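Local coordinates for protein putative transcriptional coactivator P15 (Enterobacteria phage t5, PDB 4BG7) that probably binds DNA as a phage homolog of the eukaryotic transcription coactivator PC4, and is implicated in recombination-dependent DNA replication, at residues Q4-Y9 / G60-Y65; E10-D15 / S33-N38; E26-T31 / M41-W46. One frame throughout, in Å; residues are numbered along the deposited sequence.

Contact 1. Residues Q4-Y9 / G60-Y65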
loop_
_atom_site.group_PDB
_atom_site.type_symbol
_atom_site.label_atom_id
_atom_site.label_comp_id
_atom_site.label_asym_id
_atom_site.label_seq_id
_atom_site.Cartn_x
_atom_site.Cartn_y
_atom_site.Cartn_z
ATOM N N GLN A 4 -15.246 1.227 1.293
ATOM C CA GLN A 4 -14.947 1.656 2.678
ATOM C C GLN A 4 -13.505 1.310 3.109
ATOM O O GLN A 4 -12.934 0.439 2.507
ATOM C CB GLN A 4 -15.901 0.922 3.613
ATOM C CG GLN A 4 -15.454 -0.491 3.910
ATOM C CD GLN A 4 -16.553 -1.418 4.356
ATOM O OE1 GLN A 4 -17.611 -1.487 3.733
ATOM N NE2 GLN A 4 -16.286 -2.179 5.417
ATOM N N VAL A 5 -12.981 1.940 4.171
ATOM C CA VAL A 5 -11.688 1.550 4.794
ATOM C C VAL A 5 -11.923 0.687 6.060
ATOM O O VAL A 5 -12.844 0.933 6.863
ATOM C CB VAL A 5 -10.777 2.769 5.129
ATOM C CG1 VAL A 5 -9.568 2.374 6.016
ATOM C CG2 VAL A 5 -10.298 3.463 3.849
ATOM N N ASN A 6 -11.133 -0.373 6.184
ATOM C CA ASN A 6 -11.205 -1.247 7.344
ATOM C C ASN A 6 -10.013 -1.030 8.229
ATOM O O ASN A 6 -8.886 -0.949 7.712
ATOM C CB ASN A 6 -11.288 -2.701 6.908
ATOM C CG ASN A 6 -12.324 -2.917 5.858
ATOM O OD1 ASN A 6 -13.482 -2.788 6.130
ATOM N ND2 ASN A 6 -11.896 -3.197 4.626
ATOM N N GLN A 7 -10.273 -0.964 9.562
ATOM C CA GLN A 7 -9.250 -0.598 10.562
ATOM C C GLN A 7 -8.685 -1.832 11.238
ATOM O O GLN A 7 -7.786 -1.750 12.095
ATOM C CB GLN A 7 -9.768 0.505 11.511
ATOM C CG GLN A 7 -10.047 1.822 10.752
ATOM C CD GLN A 7 -10.689 2.911 11.645
ATOM O OE1 GLN A 7 -11.854 3.260 11.490
ATOM N NE2 GLN A 7 -9.938 3.397 12.601
ATOM N N ASN A 8 -9.175 -2.989 10.770
ATOM C CA ASN A 8 -8.706 -4.299 11.148
ATOM C C ASN A 8 -9.205 -5.343 10.112
ATOM O O ASN A 8 -9.905 -5.014 9.127
ATOM C CB ASN A 8 -9.123 -4.644 12.562
ATOM C CG ASN A 8 -10.621 -4.809 12.706
ATOM O OD1 ASN A 8 -11.211 -5.587 11.994
ATOM N ND2 ASN A 8 -11.222 -4.130 13.688
ATOM N N TYR A 9 -8.745 -6.577 10.305
ATOM C CA TYR A 9 -9.111 -7.653 9.426
ATOM C C TYR A 9 -10.148 -8.637 9.970
ATOM O O TYR A 9 -10.291 -9.740 9.432
ATOM C CB TYR A 9 -7.860 -8.409 9.015
ATOM C CG TYR A 9 -7.140 -7.762 7.827
ATOM C CD1 TYR A 9 -6.155 -6.734 7.995
ATOM C CD2 TYR A 9 -7.384 -8.210 6.549
ATOM C CE1 TYR A 9 -5.511 -6.172 6.897
ATOM C CE2 TYR A 9 -6.710 -7.652 5.453
ATOM C CZ TYR A 9 -5.768 -6.633 5.639
ATOM O OH TYR A 9 -5.186 -6.166 4.434
ATOM N N GLY A 60 -4.312 -4.837 11.096
ATOM C CA GLY A 60 -3.888 -4.184 9.837
ATOM C C GLY A 60 -4.960 -3.225 9.369
ATOM O O GLY A 60 -5.884 -2.873 10.120
ATOM N N PHE A 61 -4.891 -2.843 8.100
ATOM C CA PHE A 61 -5.888 -1.915 7.541
ATOM C C PHE A 61 -6.042 -2.224 6.044
ATOM O O PHE A 61 -5.178 -2.758 5.442
ATOM C CB PHE A 61 -5.465 -0.431 7.747
ATOM C CG PHE A 61 -4.432 0.012 6.810
ATOM C CD1 PHE A 61 -3.119 -0.382 6.989
ATOM C CD2 PHE A 61 -4.771 0.671 5.644
ATOM C CE1 PHE A 61 -2.156 -0.043 6.064
ATOM C CE2 PHE A 61 -3.821 1.016 4.723
ATOM C CZ PHE A 61 -2.519 0.657 4.924
ATOM N N SER A 62 -7.157 -1.872 5.450
ATOM C CA SER A 62 -7.343 -2.131 4.079
ATOM C C SER A 62 -8.293 -1.129 3.482
ATOM O O SER A 62 -8.991 -0.356 4.212
ATOM C CB SER A 62 -7.814 -3.574 3.901
ATOM O OG SER A 62 -9.087 -3.821 4.459
ATOM N N PHE A 63 -8.298 -1.087 2.160
ATOM C CA PHE A 63 -9.233 -0.229 1.478
ATOM C C PHE A 63 -9.627 -0.877 0.151
ATOM O O PHE A 63 -9.053 -1.872 -0.245
ATOM C CB PHE A 63 -8.684 1.203 1.355
ATOM C CG PHE A 63 -7.530 1.339 0.423
ATOM C CD1 PHE A 63 -6.276 0.936 0.814
ATOM C CD2 PHE A 63 -7.674 1.943 -0.806
ATOM C CE1 PHE A 63 -5.152 1.075 0.004
ATOM C CE2 PHE A 63 -6.570 2.093 -1.641
ATOM C CZ PHE A 63 -5.303 1.632 -1.238
ATOM N N PRO A 64 -10.611 -0.324 -0.562
ATOM C CA PRO A 64 -11.070 -1.141 -1.683
ATOM C C PRO A 64 -10.063 -1.466 -2.793
ATOM O O PRO A 64 -9.181 -0.680 -3.152
ATOM C CB PRO A 64 -12.250 -0.336 -2.273
ATOM C CG PRO A 64 -12.627 0.630 -1.236
ATOM C CD PRO A 64 -11.464 0.828 -0.315
ATOM N N TYR A 65 -10.191 -2.681 -3.300
ATOM C CA TYR A 65 -9.383 -3.190 -4.377
ATOM C C TYR A 65 -10.233 -3.225 -5.619
ATOM O O TYR A 65 -10.920 -4.229 -5.835
ATOM C CB TYR A 65 -8.938 -4.621 -4.040
ATOM C CG TYR A 65 -7.954 -5.311 -5.005
ATOM C CD1 TYR A 65 -6.667 -4.812 -5.236
ATOM C CD2 TYR A 65 -8.274 -6.527 -5.596
ATOM C CE1 TYR A 65 -5.760 -5.496 -6.054
ATOM C CE2 TYR A 65 -7.373 -7.226 -6.373
ATOM C CZ TYR A 65 -6.138 -6.695 -6.639
ATOM O OH TYR A 65 -5.270 -7.424 -7.424
HETATM O O HOH W 1 -5.818 -3.371 13.246
HETATM O O HOH W 2 -8.631 -4.884 6.657
#
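N6 and S62 form a single antiparallel bridge by which the irregular N-terminal segment 4-9 lies along the strand segment 60-65, part of an outermost strand of the chain's four-stranded antiparallel sheet. It is a hydrogen-bonded pair: N6 N gives to S62 O at 2.9 Å and S62 N returns to N6 O at 3.0 Å. The same two residues meet again through their side chains. N6 ND2 donates to S62 OG at 2.9 Å, a nearly straight bond (165°) with the hydroxyl in the plane of the amide. S62 OG stands between its own backbone N and carbonyl carbon (chi1 65°), where the amide can meet it. The other end of that amide is held too, since Q4 NE2 donates to N6 OD1. The curved sheet is that of a PC4-like domain, and the second subunit packs close by: its W21 touches both V5 and P64.

Beside the bridge, V5 CG2 rests 3.7 Å from F63 CB, while V5 CG1 faces the carbonyl oxygen of S62. Further on, Q4 O lies 3.2 Å from P64 CD; Q4 N and Q4 O are buried here without any hydrogen-bonding partner in the model. At the opposite end Y9 sets its ring edge against G60 CA, with CD1 at 3.9 Å. G60 has no side chain, and the tyrosine packs directly on its backbone, which adopts angles readily open to glycine. One water links the segments, donating to Q7 O and accepting from G60 N. A second sits over the centre of the Y9 ring and donates to N8 O; its very close approach to S62 OG is doubtful in detail.

Contact 2. Residues E10-D15 / S33-N38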
loop_
_atom_site.group_PDB
_atom_site.type_symbol
_atom_site.label_atom_id
_atom_site.label_comp_id
_atom_site.label_asym_id
_atom_site.label_seq_id
_atom_site.Cartn_x
_atom_site.Cartn_y
_atom_site.Cartn_z
ATOM N N GLU A 10 -10.891 -8.229 11.003
ATOM C CA GLU A 10 -12.046 -9.026 11.459
ATOM C C GLU A 10 -13.033 -9.326 10.336
ATOM O O GLU A 10 -13.521 -8.427 9.649
ATOM C CB GLU A 10 -12.741 -8.342 12.649
ATOM C CG GLU A 10 -11.781 -8.200 13.813
ATOM C CD GLU A 10 -12.403 -7.916 15.163
ATOM O OE1 GLU A 10 -13.656 -7.891 15.292
ATOM O OE2 GLU A 10 -11.582 -7.709 16.085
ATOM N N GLY A 11 -13.322 -10.607 10.147
ATOM C CA GLY A 11 -14.250 -11.048 9.105
ATOM C C GLY A 11 -13.637 -11.184 7.696
ATOM O O GLY A 11 -14.331 -11.560 6.764
ATOM N N HIS A 12 -12.348 -10.880 7.535
ATOM C CA HIS A 12 -11.711 -10.940 6.215
ATOM C C HIS A 12 -11.101 -12.273 6.037
ATOM O O HIS A 12 -10.507 -12.831 6.969
ATOM C CB HIS A 12 -10.564 -9.901 6.101
ATOM C CG HIS A 12 -11.020 -8.487 5.926
ATOM N ND1 HIS A 12 -10.750 -7.779 4.802
ATOM C CD2 HIS A 12 -11.739 -7.631 6.773
ATOM C CE1 HIS A 12 -11.285 -6.573 4.902
ATOM N NE2 HIS A 12 -11.872 -6.457 6.119
ATOM N N VAL A 13 -11.125 -12.746 4.805
ATOM C CA VAL A 13 -10.385 -13.928 4.405
ATOM C C VAL A 13 -9.388 -13.500 3.276
ATOM O O VAL A 13 -9.813 -12.927 2.292
ATOM C CB VAL A 13 -11.363 -15.064 3.897
ATOM C CG1 VAL A 13 -10.603 -16.138 3.164
ATOM C CG2 VAL A 13 -12.182 -15.665 5.068
ATOM N N ASP A 14 -8.128 -13.858 3.421
ATOM C CA ASP A 14 -7.105 -13.561 2.424
ATOM C C ASP A 14 -7.330 -14.378 1.148
ATOM O O ASP A 14 -7.578 -15.605 1.166
ATOM C CB ASP A 14 -5.719 -13.936 2.914
ATOM C CG ASP A 14 -5.195 -13.032 3.978
ATOM O OD1 ASP A 14 -5.869 -12.067 4.390
ATOM O OD2 ASP A 14 -4.074 -13.317 4.384
ATOM N N ASP A 15 -7.194 -13.700 0.036
ATOM C CA ASP A 15 -7.104 -14.326 -1.284
ATOM C C ASP A 15 -5.698 -14.249 -1.874
ATOM O O ASP A 15 -5.307 -15.160 -2.601
ATOM C CB ASP A 15 -8.066 -13.662 -2.210
ATOM C CG ASP A 15 -9.463 -13.977 -1.868
ATOM O OD1 ASP A 15 -9.739 -15.028 -1.179
ATOM O OD2 ASP A 15 -10.306 -13.151 -2.259
ATOM N N SER A 33 -7.943 -9.302 0.296
ATOM C CA SER A 33 -8.886 -10.037 1.149
ATOM C C SER A 33 -10.316 -9.784 0.700
ATOM O O SER A 33 -10.607 -8.783 0.052
ATOM C CB SER A 33 -8.693 -9.595 2.593
ATOM O OG SER A 33 -8.955 -8.217 2.829
ATOM N N GLU A 34 -11.196 -10.710 1.073
ATOM C CA GLU A 34 -12.626 -10.579 0.765
ATOM C C GLU A 34 -13.334 -10.389 2.114
ATOM O O GLU A 34 -13.024 -11.101 3.078
ATOM C CB GLU A 34 -13.141 -11.802 0.071
ATOM C CG GLU A 34 -14.575 -11.561 -0.386
ATOM C CD GLU A 34 -15.179 -12.764 -1.082
ATOM O OE1 GLU A 34 -14.436 -13.688 -1.488
ATOM O OE2 GLU A 34 -16.411 -12.768 -1.167
ATOM N N PHE A 35 -14.278 -9.445 2.139
ATOM C CA PHE A 35 -15.101 -9.124 3.328
ATOM C C PHE A 35 -16.465 -8.570 2.793
ATOM O O PHE A 35 -16.448 -7.607 2.008
ATOM C CB PHE A 35 -14.399 -8.014 4.110
ATOM C CG PHE A 35 -15.209 -7.449 5.259
ATOM C CD1 PHE A 35 -15.486 -8.226 6.377
ATOM C CD2 PHE A 35 -15.685 -6.170 5.213
ATOM C CE1 PHE A 35 -16.239 -7.716 7.436
ATOM C CE2 PHE A 35 -16.455 -5.665 6.258
ATOM C CZ PHE A 35 -16.724 -6.453 7.367
ATOM N N ARG A 36 -17.595 -9.210 3.111
ATOM C CA ARG A 36 -18.960 -8.600 2.852
ATOM C C ARG A 36 -19.135 -8.410 1.372
ATOM O O ARG A 36 -19.538 -7.352 0.905
ATOM C CB ARG A 36 -19.122 -7.241 3.612
ATOM C CG ARG A 36 -20.512 -6.548 3.597
ATOM C CD ARG A 36 -20.470 -5.003 3.830
ATOM N NE ARG A 36 -19.933 -4.667 5.144
ATOM C CZ ARG A 36 -19.469 -3.479 5.548
ATOM N NH1 ARG A 36 -19.483 -2.395 4.757
ATOM N NH2 ARG A 36 -18.991 -3.366 6.777
ATOM N N GLY A 37 -18.754 -9.437 0.631
ATOM C CA GLY A 37 -18.957 -9.447 -0.797
ATOM C C GLY A 37 -17.986 -8.640 -1.647
ATOM O O GLY A 37 -18.171 -8.598 -2.832
ATOM N N ASN A 38 -16.957 -8.012 -1.045
ATOM C CA ASN A 38 -16.101 -7.070 -1.742
ATOM C C ASN A 38 -14.628 -7.360 -1.473
ATOM O O ASN A 38 -14.287 -7.962 -0.473
ATOM C CB ASN A 38 -16.480 -5.669 -1.292
ATOM C CG ASN A 38 -17.919 -5.324 -1.700
ATOM O OD1 ASN A 38 -18.268 -5.324 -2.880
ATOM N ND2 ASN A 38 -18.761 -5.140 -0.721
#
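H12 and F35 lie with their rings almost parallel, planes 3° apart, yet slid so far that they barely overlap. What sits over the centre of the imidazole is instead F35 CB, 3.5 Å from the ring centroid, a CH-pi contact. The phenyl ring begins beyond, with CG 3.6 Å from H12 NE2; F35 CG is anti to its backbone N (chi1 172°). Farther round the phenyl, G11 O meets the edge in its plane, 3.5 Å from CD1. G11, at a positive phi, has no side chain, and the phenyl edge comes close to its backbone.

The imidazole is fixed at its edge as well. H12 ND1 and S33 OG share a hydrogen bond of 2.7 Å, near the ring plane, and either atom could be the donor. Y9 adds an edge-to-face ring contact to the same histidine.

Segments 10-15 and 33-38 join the first two strands of the PC4-like sheet, 13-23 and 26-35, at the end of their beta hairpin away from its connecting turn. V13 and E34 are the hydrogen-bonded pair, V13 N to E34 O at 3.0 Å and E34 N to V13 O at 2.9 Å; D14 and S33 follow as a non-hydrogen-bonded pair. D14 directs its carboxylate to a salt bridge with R44. Just past it, D15 OD2 comes 4.2 Å from E34 OE1, a meeting of like charges among exposed side chains that probably repel. Beyond F35 the chain reverses in a type I' turn, F35 to N38.

Contact 3. Residues E26-T31 / M41-W46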
loop_
_atom_site.group_PDB
_atom_site.type_symbol
_atom_site.label_atom_id
_atom_site.label_comp_id
_atom_site.label_asym_id
_atom_site.label_seq_id
_atom_site.Cartn_x
_atom_site.Cartn_y
_atom_site.Cartn_z
ATOM N N GLU A 26 7.244 -8.566 14.095
ATOM C CA GLU A 26 6.042 -8.128 13.411
ATOM C C GLU A 26 6.361 -8.088 11.884
ATOM O O GLU A 26 7.303 -7.440 11.444
ATOM C CB GLU A 26 5.613 -6.773 13.943
ATOM C CG GLU A 26 4.561 -6.107 13.094
ATOM C CD GLU A 26 3.723 -5.153 13.885
ATOM O OE1 GLU A 26 2.923 -5.642 14.710
ATOM O OE2 GLU A 26 3.856 -3.928 13.687
ATOM N N GLN A 27 5.613 -8.819 11.091
ATOM C CA GLN A 27 5.843 -8.919 9.646
ATOM C C GLN A 27 4.710 -8.269 8.801
ATOM O O GLN A 27 3.525 -8.464 9.096
ATOM C CB GLN A 27 5.925 -10.354 9.285
ATOM C CG GLN A 27 5.754 -10.672 7.829
ATOM C CD GLN A 27 6.069 -12.121 7.487
ATOM O OE1 GLN A 27 5.212 -12.975 7.441
ATOM N NE2 GLN A 27 7.344 -12.387 7.215
ATOM N N VAL A 28 5.069 -7.558 7.722
ATOM C CA VAL A 28 4.108 -6.741 6.971
ATOM C C VAL A 28 3.765 -7.447 5.659
ATOM O O VAL A 28 4.631 -7.623 4.831
ATOM C CB VAL A 28 4.721 -5.342 6.663
ATOM C CG1 VAL A 28 3.691 -4.429 6.064
ATOM C CG2 VAL A 28 5.295 -4.706 7.917
ATOM N N ARG A 29 2.509 -7.890 5.470
ATOM C CA ARG A 29 2.107 -8.541 4.200
ATOM C C ARG A 29 1.076 -7.769 3.413
ATOM O O ARG A 29 0.021 -7.412 3.928
ATOM C CB ARG A 29 1.568 -9.963 4.373
ATOM C CG ARG A 29 2.580 -10.881 5.007
ATOM C CD ARG A 29 2.266 -12.316 4.717
ATOM N NE ARG A 29 3.078 -13.080 5.633
ATOM C CZ ARG A 29 3.197 -14.404 5.636
ATOM N NH1 ARG A 29 2.544 -15.140 4.735
ATOM N NH2 ARG A 29 3.981 -14.974 6.574
ATOM N N LEU A 30 1.403 -7.478 2.161
ATOM C CA LEU A 30 0.471 -6.896 1.207
ATOM C C LEU A 30 -0.574 -7.921 0.889
ATOM O O LEU A 30 -0.271 -9.034 0.376
ATOM C CB LEU A 30 1.140 -6.492 -0.119
ATOM C CG LEU A 30 0.281 -5.666 -1.090
ATOM C CD1 LEU A 30 -0.079 -4.378 -0.394
ATOM C CD2 LEU A 30 1.149 -5.413 -2.353
ATOM N N THR A 31 -1.816 -7.528 1.131
ATOM C CA THR A 31 -2.899 -8.498 1.202
ATOM C C THR A 31 -4.106 -8.082 0.360
ATOM O O THR A 31 -4.483 -6.917 0.350
ATOM C CB THR A 31 -3.349 -8.688 2.661
ATOM O OG1 THR A 31 -2.233 -9.137 3.398
ATOM C CG2 THR A 31 -4.539 -9.677 2.724
ATOM N N MET A 41 -7.583 -4.242 -0.569
ATOM C CA MET A 41 -6.130 -4.362 -0.491
ATOM C C MET A 41 -5.611 -3.599 0.700
ATOM O O MET A 41 -6.079 -2.525 1.035
ATOM C CB MET A 41 -5.376 -3.892 -1.763
ATOM C CG MET A 41 -5.712 -2.521 -2.262
ATOM S SD MET A 41 -4.570 -1.913 -3.546
ATOM C CE MET A 41 -5.543 -0.543 -4.102
ATOM N N GLY A 42 -4.590 -4.160 1.328
ATOM C CA GLY A 42 -4.004 -3.510 2.495
ATOM C C GLY A 42 -2.826 -4.252 3.092
ATOM O O GLY A 42 -2.185 -5.065 2.422
ATOM N N ILE A 43 -2.554 -3.987 4.363
ATOM C CA ILE A 43 -1.456 -4.668 5.030
ATOM C C ILE A 43 -2.007 -5.459 6.212
ATOM O O ILE A 43 -2.652 -4.876 7.046
ATOM C CB ILE A 43 -0.471 -3.628 5.550
ATOM C CG1 ILE A 43 0.287 -2.981 4.401
ATOM C CG2 ILE A 43 0.472 -4.231 6.589
ATOM C CD1 ILE A 43 0.942 -3.802 3.311
ATOM N N ARG A 44 -1.825 -6.779 6.221
ATOM C CA ARG A 44 -2.200 -7.598 7.385
ATOM C C ARG A 44 -0.935 -7.938 8.124
ATOM O O ARG A 44 0.066 -8.317 7.493
ATOM C CB ARG A 44 -2.871 -8.909 6.945
ATOM C CG ARG A 44 -3.338 -9.727 8.134
ATOM C CD ARG A 44 -3.684 -11.135 7.769
ATOM N NE ARG A 44 -4.993 -11.308 7.092
ATOM C CZ ARG A 44 -6.159 -11.505 7.691
ATOM N NH1 ARG A 44 -6.261 -11.455 9.001
ATOM N NH2 ARG A 44 -7.242 -11.718 6.932
ATOM N N TYR A 45 -0.949 -7.815 9.446
ATOM C CA TYR A 45 0.259 -8.173 10.245
ATOM C C TYR A 45 0.317 -9.659 10.640
ATOM O O TYR A 45 -0.651 -10.184 11.195
ATOM C CB TYR A 45 0.369 -7.318 11.487
ATOM C CG TYR A 45 0.678 -5.881 11.136
ATOM C CD1 TYR A 45 1.962 -5.513 10.734
ATOM C CD2 TYR A 45 -0.318 -4.907 11.092
ATOM C CE1 TYR A 45 2.253 -4.191 10.390
ATOM C CE2 TYR A 45 -0.030 -3.590 10.721
ATOM C CZ TYR A 45 1.257 -3.255 10.353
ATOM O OH TYR A 45 1.577 -1.968 9.982
ATOM N N TRP A 46 1.434 -10.312 10.333
ATOM C CA TRP A 46 1.775 -11.620 10.905
ATOM C C TRP A 46 2.754 -11.487 12.049
ATOM O O TRP A 46 3.649 -10.643 11.990
ATOM C CB TRP A 46 2.272 -12.498 9.841
ATOM C CG TRP A 46 1.246 -12.750 8.764
ATOM C CD1 TRP A 46 0.527 -11.791 8.078
ATOM C CD2 TRP A 46 0.886 -13.991 8.140
ATOM N NE1 TRP A 46 -0.255 -12.343 7.151
ATOM C CE2 TRP A 46 -0.128 -13.664 7.150
ATOM C CE3 TRP A 46 1.217 -15.321 8.346
ATOM C CZ2 TRP A 46 -0.730 -14.630 6.354
ATOM C CZ3 TRP A 46 0.614 -16.286 7.558
ATOM C CH2 TRP A 46 -0.321 -15.958 6.568
HETATM O O HOH W 3 -1.866 -11.732 4.640
#
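The beta hairpin of strands 26-35 and 38-48 supplies the two middle strands of the PC4-like sheet, and segments 26-31 and 41-46 pair along it in antiparallel register, their axes 4.6 Å apart. Hydrogen-bonded pairs Q27-W46, R29-R44 and T31-G42 alternate with the non-hydrogen-bonded V28-Y45 and L30-I43.

On the face that carries Q27, R29, R44 and W46, the guanidinium of R29 lies flat on the indole of W46, planes 5° apart. R29 CZ is 3.5 Å from the centroid of the six-membered ring, a cation-pi contact over the face, while R29 CD makes a CH-pi contact with the five-membered ring. R29 CG is anti to the carbonyl carbon and the chain runs extended to NE, crossing the tryptophan at about a right angle. Q27 OE1 lies in the guanidinium plane and accepts from R29 NE at 2.8 Å, the donor standing above the amide plane of Q27. R29 NH2 approaches the same oxygen at 2.5 Å, suspiciously short, so the detail of that second bond is doubtful. A water connects W46 NE1 to T31 OG1, which itself donates to R29 O. R44 sends NH1 to the carbonyl of T57.

The other face is mainly apolar. V28 CG1 and I43 CG2 are pressed to 3.3 Å, tighter than usual for carbons, and L30 CD1 meets I43 CD1 at 3.9 Å. E26 CG approaches Y45 CD1 at 3.6 Å. F61 of the second subunit packs on V28, I43 and Y45, placing this face at the dimer interface.

The NE bond and the flat stack on W46 limit how the guanidinium can turn, perhaps aided by NH2; the amide oxygen and pi face are consistent with stabilising a group expected to be charged anyway.

All three contacts reach one antiparallel sheet, whose strands run in chain order 13-23, 26-35, 38-48 and 54-64. Contact 1 spans the chain from the N-terminal segment to strand 54-64, and contacts 2 and 3 are nested within the loop it closes; between themselves those two cross, sharing strand 26-35. Centres of contacts 1 and 2 lie about 10 Å apart, 1 and 3 about 11 Å, and 2 and 3 about 14 Å. F61 and F63 are probably hydrogen-bonded to I43 and M41, joining contact 1 to contact 3. Leading into strand 13-23, the N-terminal segment pairs with strand 54-64 at the other edge of the sheet, while contacts 1 and 3 both touch the second subunit.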